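PDB 6DR3: penicillin-binding protein activator LpoA from Escherichia coli, which regulates peptidoglycan synthesis as an outer-membrane lipoprotein that is essential for the function of penicillin-binding protein 1A and stimulates its transpeptidase activity in vitro. Local coordinates for residues D4-Y9 with R33-L38; Y109-I114 with I130-L135. All coordinates share one frame; numbering follows the deposited sequence.

Contact 1: D4-Y9 with R33-L38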
ATOM      1  N   ASP A   4     -12.461  18.973 -13.452  1.00 35.23           N
ATOM      2  CA  ASP A   4     -11.648  20.176 -13.513  1.00 41.04           C
ATOM      3  C   ASP A   4     -10.267  19.817 -14.059  1.00 36.99           C
ATOM      4  O   ASP A   4     -10.026  18.692 -14.510  1.00 30.97           O
ATOM      5  CB  ASP A   4     -11.568  20.835 -12.133  1.00 49.89           C
ATOM      6  CG  ASP A   4     -10.575  20.152 -11.215  1.00 57.08           C
ATOM      7  OD1 ASP A   4     -10.543  18.905 -11.196  1.00 59.27           O
ATOM      8  OD2 ASP A   4      -9.824  20.867 -10.517  1.00 59.28           O
ATOM      9  N   GLN A   5      -9.347  20.783 -14.001  1.00 37.52           N
ATOM     10  CA  GLN A   5      -8.046  20.617 -14.644  1.00 31.72           C
ATOM     11  C   GLN A   5      -7.294  19.399 -14.123  1.00 21.41           C
ATOM     12  O   GLN A   5      -6.513  18.797 -14.866  1.00 25.70           O
ATOM     13  CB  GLN A   5      -7.192  21.868 -14.432  1.00 34.11           C
ATOM     14  CG  GLN A   5      -7.666  23.100 -15.169  1.00 41.37           C
ATOM     15  CD  GLN A   5      -6.817  24.317 -14.850  1.00 41.17           C
ATOM     16  OE1 GLN A   5      -5.748  24.201 -14.248  1.00 33.67           O
ATOM     17  NE2 GLN A   5      -7.293  25.492 -15.247  1.00 45.39           N
ATOM     18  N   SER A   6      -7.503  19.022 -12.859  1.00 23.91           N
ATOM     19  CA  SER A   6      -6.620  18.073 -12.186  1.00 28.72           C
ATOM     20  C   SER A   6      -7.339  16.828 -11.674  1.00 21.32           C
ATOM     21  O   SER A   6      -6.784  16.108 -10.839  1.00 23.37           O
ATOM     22  CB  SER A   6      -5.904  18.766 -11.026  1.00 33.35           C
ATOM     23  OG  SER A   6      -6.837  19.265 -10.082  1.00 31.63           O
ATOM     24  N   THR A   7      -8.543  16.536 -12.171  1.00 18.73           N
ATOM     25  CA  THR A   7      -9.327  15.425 -11.635  1.00 24.30           C
ATOM     26  C   THR A   7      -8.539  14.116 -11.646  1.00 23.02           C
ATOM     27  O   THR A   7      -8.355  13.478 -10.604  1.00 21.68           O
ATOM     28  CB  THR A   7     -10.627  15.281 -12.431  1.00 26.91           C
ATOM     29  OG1 THR A   7     -11.395  16.481 -12.299  1.00 29.55           O
ATOM     30  CG2 THR A   7     -11.455  14.101 -11.930  1.00 29.52           C
ATOM     31  N   ALA A   8      -8.075  13.696 -12.827  1.00 25.13           N
ATOM     32  CA  ALA A   8      -7.425  12.392 -12.950  1.00 21.50           C
ATOM     33  C   ALA A   8      -6.237  12.268 -12.006  1.00 19.97           C
ATOM     34  O   ALA A   8      -6.060  11.234 -11.353  1.00 22.22           O
ATOM     35  CB  ALA A   8      -6.976  12.157 -14.393  1.00 23.02           C
ATOM     36  N   TYR A   9      -5.404  13.306 -11.927  1.00 18.78           N
ATOM     37  CA  TYR A   9      -4.247  13.253 -11.041  1.00 22.59           C
ATOM     38  C   TYR A   9      -4.689  13.161  -9.585  1.00 23.29           C
ATOM     39  O   TYR A   9      -4.177  12.336  -8.819  1.00 21.11           O
ATOM     40  CB  TYR A   9      -3.359  14.479 -11.260  1.00 20.74           C
ATOM     41  CG  TYR A   9      -3.175  14.846 -12.716  1.00 21.82           C
ATOM     42  CD1 TYR A   9      -2.314  14.129 -13.536  1.00 19.78           C
ATOM     43  CD2 TYR A   9      -3.869  15.912 -13.270  1.00 28.19           C
ATOM     44  CE1 TYR A   9      -2.150  14.463 -14.868  1.00 23.84           C
ATOM     45  CE2 TYR A   9      -3.713  16.256 -14.598  1.00 28.77           C
ATOM     46  CZ  TYR A   9      -2.854  15.530 -15.393  1.00 27.12           C
ATOM     47  OH  TYR A   9      -2.700  15.873 -16.716  1.00 28.08           O
ATOM     48  N   ARG A  33      -6.180  26.108  -7.936  1.00 27.55           N
ATOM     49  CA  ARG A  33      -4.811  26.222  -7.446  1.00 29.66           C
ATOM     50  C   ARG A  33      -4.582  25.324  -6.235  1.00 28.38           C
ATOM     51  O   ARG A  33      -3.531  24.681  -6.125  1.00 25.01           O
ATOM     52  CB  ARG A  33      -4.506  27.681  -7.102  1.00 34.48           C
ATOM     53  CG  ARG A  33      -3.065  27.946  -6.702  1.00 37.52           C
ATOM     54  CD  ARG A  33      -2.900  29.349  -6.151  1.00 41.11           C
ATOM     55  NE  ARG A  33      -1.503  29.660  -5.855  1.00 47.05           N
ATOM     56  CZ  ARG A  33      -0.645  30.184  -6.725  1.00 56.89           C
ATOM     57  NH1 ARG A  33      -1.024  30.465  -7.966  1.00 59.10           N
ATOM     58  NH2 ARG A  33       0.603  30.429  -6.352  1.00 65.33           N
ATOM     59  N   ILE A  34      -5.551  25.265  -5.319  1.00 24.94           N
ATOM     60  CA  ILE A  34      -5.413  24.404  -4.146  1.00 25.14           C
ATOM     61  C   ILE A  34      -5.227  22.955  -4.572  1.00 22.06           C
ATOM     62  O   ILE A  34      -4.387  22.233  -4.021  1.00 21.83           O
ATOM     63  CB  ILE A  34      -6.627  24.570  -3.211  1.00 21.90           C
ATOM     64  CG1 ILE A  34      -6.601  25.951  -2.551  1.00 24.37           C
ATOM     65  CG2 ILE A  34      -6.650  23.469  -2.142  1.00 22.59           C
ATOM     66  CD1 ILE A  34      -7.850  26.277  -1.752  1.00 28.42           C
ATOM     67  N   ASN A  35      -6.013  22.501  -5.549  1.00 24.14           N
ATOM     68  CA  ASN A  35      -5.906  21.118  -5.996  1.00 21.77           C
ATOM     69  C   ASN A  35      -4.518  20.832  -6.558  1.00 18.84           C
ATOM     70  O   ASN A  35      -3.897  19.818  -6.219  1.00 22.82           O
ATOM     71  CB  ASN A  35      -6.989  20.819  -7.033  1.00 27.88           C
ATOM     72  CG  ASN A  35      -8.383  20.826  -6.435  1.00 32.80           C
ATOM     73  OD1 ASN A  35      -8.560  20.571  -5.243  1.00 31.41           O
ATOM     74  ND2 ASN A  35      -9.381  21.116  -7.262  1.00 37.35           N
ATOM     75  N   TRP A  36      -4.015  21.715  -7.426  1.00 23.96           N
ATOM     76  CA  TRP A  36      -2.653  21.556  -7.926  1.00 23.87           C
ATOM     77  C   TRP A  36      -1.649  21.581  -6.781  1.00 26.18           C
ATOM     78  O   TRP A  36      -0.674  20.820  -6.780  1.00 19.50           O
ATOM     79  CB  TRP A  36      -2.323  22.651  -8.941  1.00 19.61           C
ATOM     80  CG  TRP A  36      -3.001  22.504 -10.280  1.00 20.46           C
ATOM     81  CD1 TRP A  36      -3.791  23.425 -10.902  1.00 24.51           C
ATOM     82  CD2 TRP A  36      -2.936  21.374 -11.162  1.00 22.14           C
ATOM     83  NE1 TRP A  36      -4.223  22.942 -12.112  1.00 27.62           N
ATOM     84  CE2 TRP A  36      -3.716  21.684 -12.295  1.00 27.13           C
ATOM     85  CE3 TRP A  36      -2.297  20.130 -11.103  1.00 19.57           C
ATOM     86  CZ2 TRP A  36      -3.872  20.799 -13.360  1.00 30.30           C
ATOM     87  CZ3 TRP A  36      -2.454  19.251 -12.163  1.00 24.19           C
ATOM     88  CH2 TRP A  36      -3.235  19.590 -13.276  1.00 29.37           C
ATOM     89  N   GLN A  37      -1.877  22.449  -5.792  1.00 23.62           N
ATOM     90  CA  GLN A  37      -0.970  22.534  -4.653  1.00 22.44           C
ATOM     91  C   GLN A  37      -0.955  21.231  -3.866  1.00 19.04           C
ATOM     92  O   GLN A  37       0.114  20.743  -3.478  1.00 19.88           O
ATOM     93  CB  GLN A  37      -1.374  23.705  -3.757  1.00 20.33           C
ATOM     94  CG  GLN A  37      -0.440  23.943  -2.585  1.00 17.99           C
ATOM     95  CD  GLN A  37      -0.779  25.211  -1.831  1.00 25.39           C
ATOM     96  OE1 GLN A  37      -1.649  25.977  -2.244  1.00 25.09           O
ATOM     97  NE2 GLN A  37      -0.094  25.441  -0.718  1.00 27.45           N
ATOM     98  N   LEU A  38      -2.131  20.650  -3.621  1.00 16.28           N
ATOM     99  CA  LEU A  38      -2.192  19.363  -2.934  1.00 20.34           C
ATOM    100  C   LEU A  38      -1.450  18.289  -3.717  1.00 17.79           C
ATOM    101  O   LEU A  38      -0.796  17.420  -3.130  1.00 18.57           O
ATOM    102  CB  LEU A  38      -3.647  18.953  -2.718  1.00 20.83           C
ATOM    103  CG  LEU A  38      -4.428  19.751  -1.672  1.00 21.63           C
ATOM    104  CD1 LEU A  38      -5.914  19.480  -1.811  1.00 24.81           C
ATOM    105  CD2 LEU A  38      -3.950  19.407  -0.267  1.00 20.21           C
TER
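W36 reaches out from helix 30-47 to meet Q5, S6 and Y9 of the N-terminal segment. Its first torsion (chi1 -73°) sets CG beside the backbone N, anti to the carbonyl carbon; NE1 and the six-membered ring are the parts that meet 4-9. From CB, 3.6 Å from W36 CZ2, Q5 runs extended beyond CG to CD, 4.0 Å from W36 NE1, and to OE1, which accepts the indole N-H. That bond, W36 NE1 to Q5 OE1, measures 2.9 Å and is nearly straight at 169°; OE1 sits in the plane of the indole, while the N-H comes in tilted 20° from the Q5 carbonyl plane. S6 covers a face instead: its CB stands 3.5 Å from the centroid of the six-membered ring of W36, almost on the ring normal, a CH-pi contact. Y9 meets the far end of the ring obliquely, with CE2 3.6 Å from W36 CH2.

One helical residue earlier, N35 ND2 donates to D4 OD2 over 3.3 Å, the longer and more bent of the two bonds across the contact, approaching from above the carboxylate plane; N35 OD1 is taken by Q68 of helix 66-82. D4 OD1 accepts from T7 OG1 at 2.8 Å within the type I turn from D4 to T7. The indole thus has its one N-H satisfied at the edge by an exposed residue's amide oxygen while S6 CB covers a face, so 4-9 holds the ring at both.

Contact 2: Y109-I114 with I130-L135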
ATOM      1  N   TYR A 109      -3.525   5.106   2.068  1.00 23.73           N
ATOM      2  CA  TYR A 109      -3.725   4.865   3.493  1.00 22.02           C
ATOM      3  C   TYR A 109      -3.056   3.565   3.921  1.00 22.16           C
ATOM      4  O   TYR A 109      -2.312   3.529   4.909  1.00 20.82           O
ATOM      5  CB  TYR A 109      -5.223   4.834   3.810  1.00 21.98           C
ATOM      6  CG  TYR A 109      -5.550   4.240   5.162  1.00 25.41           C
ATOM      7  CD1 TYR A 109      -5.584   5.032   6.301  1.00 26.79           C
ATOM      8  CD2 TYR A 109      -5.826   2.884   5.297  1.00 28.92           C
ATOM      9  CE1 TYR A 109      -5.883   4.492   7.538  1.00 30.92           C
ATOM     10  CE2 TYR A 109      -6.124   2.335   6.528  1.00 31.25           C
ATOM     11  CZ  TYR A 109      -6.148   3.142   7.646  1.00 34.66           C
ATOM     12  OH  TYR A 109      -6.451   2.598   8.875  1.00 36.42           O
ATOM     13  N   TRP A 110      -3.306   2.482   3.184  1.00 29.47           N
ATOM     14  CA  TRP A 110      -2.699   1.203   3.536  1.00 27.94           C
ATOM     15  C   TRP A 110      -1.197   1.204   3.289  1.00 26.09           C
ATOM     16  O   TRP A 110      -0.451   0.559   4.035  1.00 25.58           O
ATOM     17  CB  TRP A 110      -3.369   0.073   2.758  1.00 28.98           C
ATOM     18  CG  TRP A 110      -4.789  -0.150   3.177  1.00 23.96           C
ATOM     19  CD1 TRP A 110      -5.910   0.108   2.448  1.00 21.47           C
ATOM     20  CD2 TRP A 110      -5.238  -0.661   4.437  1.00 27.48           C
ATOM     21  NE1 TRP A 110      -7.031  -0.219   3.172  1.00 25.90           N
ATOM     22  CE2 TRP A 110      -6.645  -0.695   4.397  1.00 28.04           C
ATOM     23  CE3 TRP A 110      -4.587  -1.100   5.594  1.00 29.34           C
ATOM     24  CZ2 TRP A 110      -7.413  -1.149   5.468  1.00 30.56           C
ATOM     25  CZ3 TRP A 110      -5.350  -1.551   6.656  1.00 27.34           C
ATOM     26  CH2 TRP A 110      -6.747  -1.572   6.586  1.00 25.63           C
ATOM     27  N   GLN A 111      -0.729   1.913   2.262  1.00 23.47           N
ATOM     28  CA  GLN A 111       0.713   2.032   2.070  1.00 20.15           C
ATOM     29  C   GLN A 111       1.361   2.720   3.264  1.00 20.24           C
ATOM     30  O   GLN A 111       2.470   2.354   3.675  1.00 20.63           O
ATOM     31  CB  GLN A 111       1.021   2.794   0.782  1.00 25.05           C
ATOM     32  CG  GLN A 111       2.496   2.769   0.399  1.00 25.34           C
ATOM     33  CD  GLN A 111       2.985   1.374   0.048  1.00 26.47           C
ATOM     34  OE1 GLN A 111       2.331   0.645  -0.696  1.00 25.02           O
ATOM     35  NE2 GLN A 111       4.136   0.997   0.589  1.00 25.94           N
ATOM     36  N   ALA A 112       0.686   3.718   3.837  1.00 21.00           N
ATOM     37  CA  ALA A 112       1.206   4.368   5.036  1.00 23.94           C
ATOM     38  C   ALA A 112       1.288   3.386   6.196  1.00 24.51           C
ATOM     39  O   ALA A 112       2.252   3.407   6.972  1.00 24.15           O
ATOM     40  CB  ALA A 112       0.333   5.566   5.407  1.00 21.91           C
ATOM     41  N   LYS A 113       0.290   2.512   6.333  1.00 29.59           N
ATOM     42  CA  LYS A 113       0.348   1.497   7.378  1.00 32.39           C
ATOM     43  C   LYS A 113       1.454   0.488   7.098  1.00 28.97           C
ATOM     44  O   LYS A 113       2.159   0.061   8.018  1.00 28.40           O
ATOM     45  CB  LYS A 113      -1.004   0.793   7.507  1.00 32.31           C
ATOM     46  CG  LYS A 113      -2.158   1.733   7.816  1.00 37.65           C
ATOM     47  CD  LYS A 113      -3.254   1.041   8.612  1.00 44.66           C
ATOM     48  CE  LYS A 113      -2.875   0.898  10.079  1.00 50.92           C
ATOM     49  NZ  LYS A 113      -3.984   0.325  10.889  1.00 52.07           N
ATOM     50  N   ILE A 114       1.620   0.098   5.833  1.00 27.32           N
ATOM     51  CA  ILE A 114       2.720  -0.792   5.466  1.00 27.40           C
ATOM     52  C   ILE A 114       4.056  -0.136   5.791  1.00 25.41           C
ATOM     53  O   ILE A 114       4.932  -0.745   6.417  1.00 28.07           O
ATOM     54  CB  ILE A 114       2.623  -1.175   3.977  1.00 25.92           C
ATOM     55  CG1 ILE A 114       1.370  -2.016   3.727  1.00 32.06           C
ATOM     56  CG2 ILE A 114       3.866  -1.946   3.526  1.00 29.27           C
ATOM     57  CD1 ILE A 114       0.989  -2.129   2.267  1.00 33.32           C
ATOM     58  N   ILE A 130      -2.938  -7.186   2.605  1.00 20.12           N
ATOM     59  CA  ILE A 130      -4.116  -7.855   2.063  1.00 23.32           C
ATOM     60  C   ILE A 130      -5.223  -6.846   1.784  1.00 25.91           C
ATOM     61  O   ILE A 130      -5.938  -6.952   0.780  1.00 25.01           O
ATOM     62  CB  ILE A 130      -4.578  -8.965   3.028  1.00 25.33           C
ATOM     63  CG1 ILE A 130      -3.555 -10.102   3.037  1.00 26.51           C
ATOM     64  CG2 ILE A 130      -5.957  -9.500   2.635  1.00 26.91           C
ATOM     65  CD1 ILE A 130      -3.738 -11.089   4.169  1.00 30.86           C
ATOM     66  N   ALA A 131      -5.387  -5.854   2.663  1.00 23.39           N
ATOM     67  CA  ALA A 131      -6.419  -4.845   2.445  1.00 22.88           C
ATOM     68  C   ALA A 131      -6.091  -3.958   1.250  1.00 24.96           C
ATOM     69  O   ALA A 131      -7.003  -3.467   0.576  1.00 29.05           O
ATOM     70  CB  ALA A 131      -6.592  -3.993   3.703  1.00 26.23           C
ATOM     71  N   GLN A 132      -4.803  -3.744   0.973  1.00 25.63           N
ATOM     72  CA  GLN A 132      -4.401  -2.871  -0.124  1.00 26.52           C
ATOM     73  C   GLN A 132      -4.471  -3.567  -1.478  1.00 25.80           C
ATOM     74  O   GLN A 132      -4.782  -2.919  -2.483  1.00 23.50           O
ATOM     75  CB  GLN A 132      -2.979  -2.364   0.109  1.00 29.31           C
ATOM     76  CG  GLN A 132      -2.515  -1.301  -0.887  1.00 25.07           C
ATOM     77  CD  GLN A 132      -1.009  -1.134  -0.893  1.00 24.30           C
ATOM     78  OE1 GLN A 132      -0.267  -2.110  -1.014  1.00 21.25           O
ATOM     79  NE2 GLN A 132      -0.546   0.107  -0.759  1.00 24.98           N
ATOM     80  N   GLU A 133      -4.186  -4.866  -1.525  1.00 26.85           N
ATOM     81  CA  GLU A 133      -4.032  -5.555  -2.804  1.00 27.03           C
ATOM     82  C   GLU A 133      -5.212  -5.361  -3.748  1.00 28.97           C
ATOM     83  O   GLU A 133      -4.973  -5.112  -4.943  1.00 23.63           O
ATOM     84  CB  GLU A 133      -3.775  -7.048  -2.546  1.00 27.76           C
ATOM     85  CG  GLU A 133      -3.620  -7.890  -3.808  1.00 30.99           C
ATOM     86  CD  GLU A 133      -4.950  -8.279  -4.432  1.00 35.13           C
ATOM     87  OE1 GLU A 133      -5.935  -8.446  -3.683  1.00 35.54           O
ATOM     88  OE2 GLU A 133      -5.011  -8.410  -5.671  1.00 40.33           O
ATOM     89  N   PRO A 134      -6.473  -5.459  -3.317  1.00 28.42           N
ATOM     90  CA  PRO A 134      -7.580  -5.270  -4.270  1.00 27.10           C
ATOM     91  C   PRO A 134      -7.628  -3.876  -4.873  1.00 29.92           C
ATOM     92  O   PRO A 134      -8.265  -3.689  -5.916  1.00 30.65           O
ATOM     93  CB  PRO A 134      -8.831  -5.556  -3.426  1.00 25.27           C
ATOM     94  CG  PRO A 134      -8.341  -6.286  -2.219  1.00 30.98           C
ATOM     95  CD  PRO A 134      -6.963  -5.777  -1.966  1.00 29.99           C
ATOM     96  N   LEU A 135      -6.980  -2.893  -4.250  1.00 28.61           N
ATOM     97  CA  LEU A 135      -7.005  -1.519  -4.734  1.00 32.55           C
ATOM     98  C   LEU A 135      -5.931  -1.229  -5.776  1.00 35.30           C
ATOM     99  O   LEU A 135      -5.973  -0.166  -6.403  1.00 36.31           O
ATOM    100  CB  LEU A 135      -6.832  -0.551  -3.557  1.00 33.80           C
ATOM    101  CG  LEU A 135      -7.641  -0.863  -2.294  1.00 38.33           C
ATOM    102  CD1 LEU A 135      -7.305   0.121  -1.182  1.00 41.03           C
ATOM    103  CD2 LEU A 135      -9.135  -0.855  -2.581  1.00 42.19           C
TER
HETATM  104  O   HOH W   1       2.267  -1.870  -1.798  1.00 23.77           O
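Q132 and Q111 both hold CG anti to the backbone N, but beyond it they differ: Q132 continues extended, carrying its amide across to Q111, whereas Q111 bends at its second torsion (chi2 65°), and from the CD so placed its OE1 faces Q132 NE2. The two amides meet with their planes 35° apart. Q132 NE2 donates to Q111 OE1 over 2.9 Å in a practically straight bond, the acceptor lying in the amide plane of Q132, although the donor is tilted 32° from the carbonyl plane of Q111. The same NE2 also bonds to A107 O, and Q111 NE2 to D115 OD1. A water lies 2.7 Å from both Q111 OE1 and Q132 OE1, and N144 ND2 is a further donor to Q132 OE1.

Beside this polar pair, the W110 indole receives A131 CB over one face, 3.5 Å from the centroid of its six-membered ring, in a CH-pi contact. Y109 CE2 covers the opposite face, and L135 CD1 approaches the indole edge at 3.9 Å from W110 CD1. Nearer the backbone, W110 CB touches Q132 CB at 3.6 Å, where the side chains pass alongside with opposite senses. The I114 CD1 methyl lies against Q132 OE1 at 3.5 Å. Helices 103-117 and 123-132 are consecutive, consistent with the TPR-like motifs of this domain; the amide of the buried residue Q132 has partners for both nitrogen and oxygen.

In the fold
Both contacts belong to the all-helical amino-terminal domain of LpoA, but they share no element: contact 1 joins the N-terminal turn and helix 7-11 to helix 30-47, whereas contact 2 pairs helices 103-117 and 123-132. Their centres are 24 Å apart and their nearest atoms about 12 Å, and they follow one another along the chain. Contact 1 is partly buried although its centre is 22 Å from the chain centre; contact 2 lies at the surface, although only 4 Å from that centre. Each has a tryptophan with carbon over one face, but the indole N-H carries a hydrogen bond across contact 1, while across contact 2 the polar link is made by two glutamines.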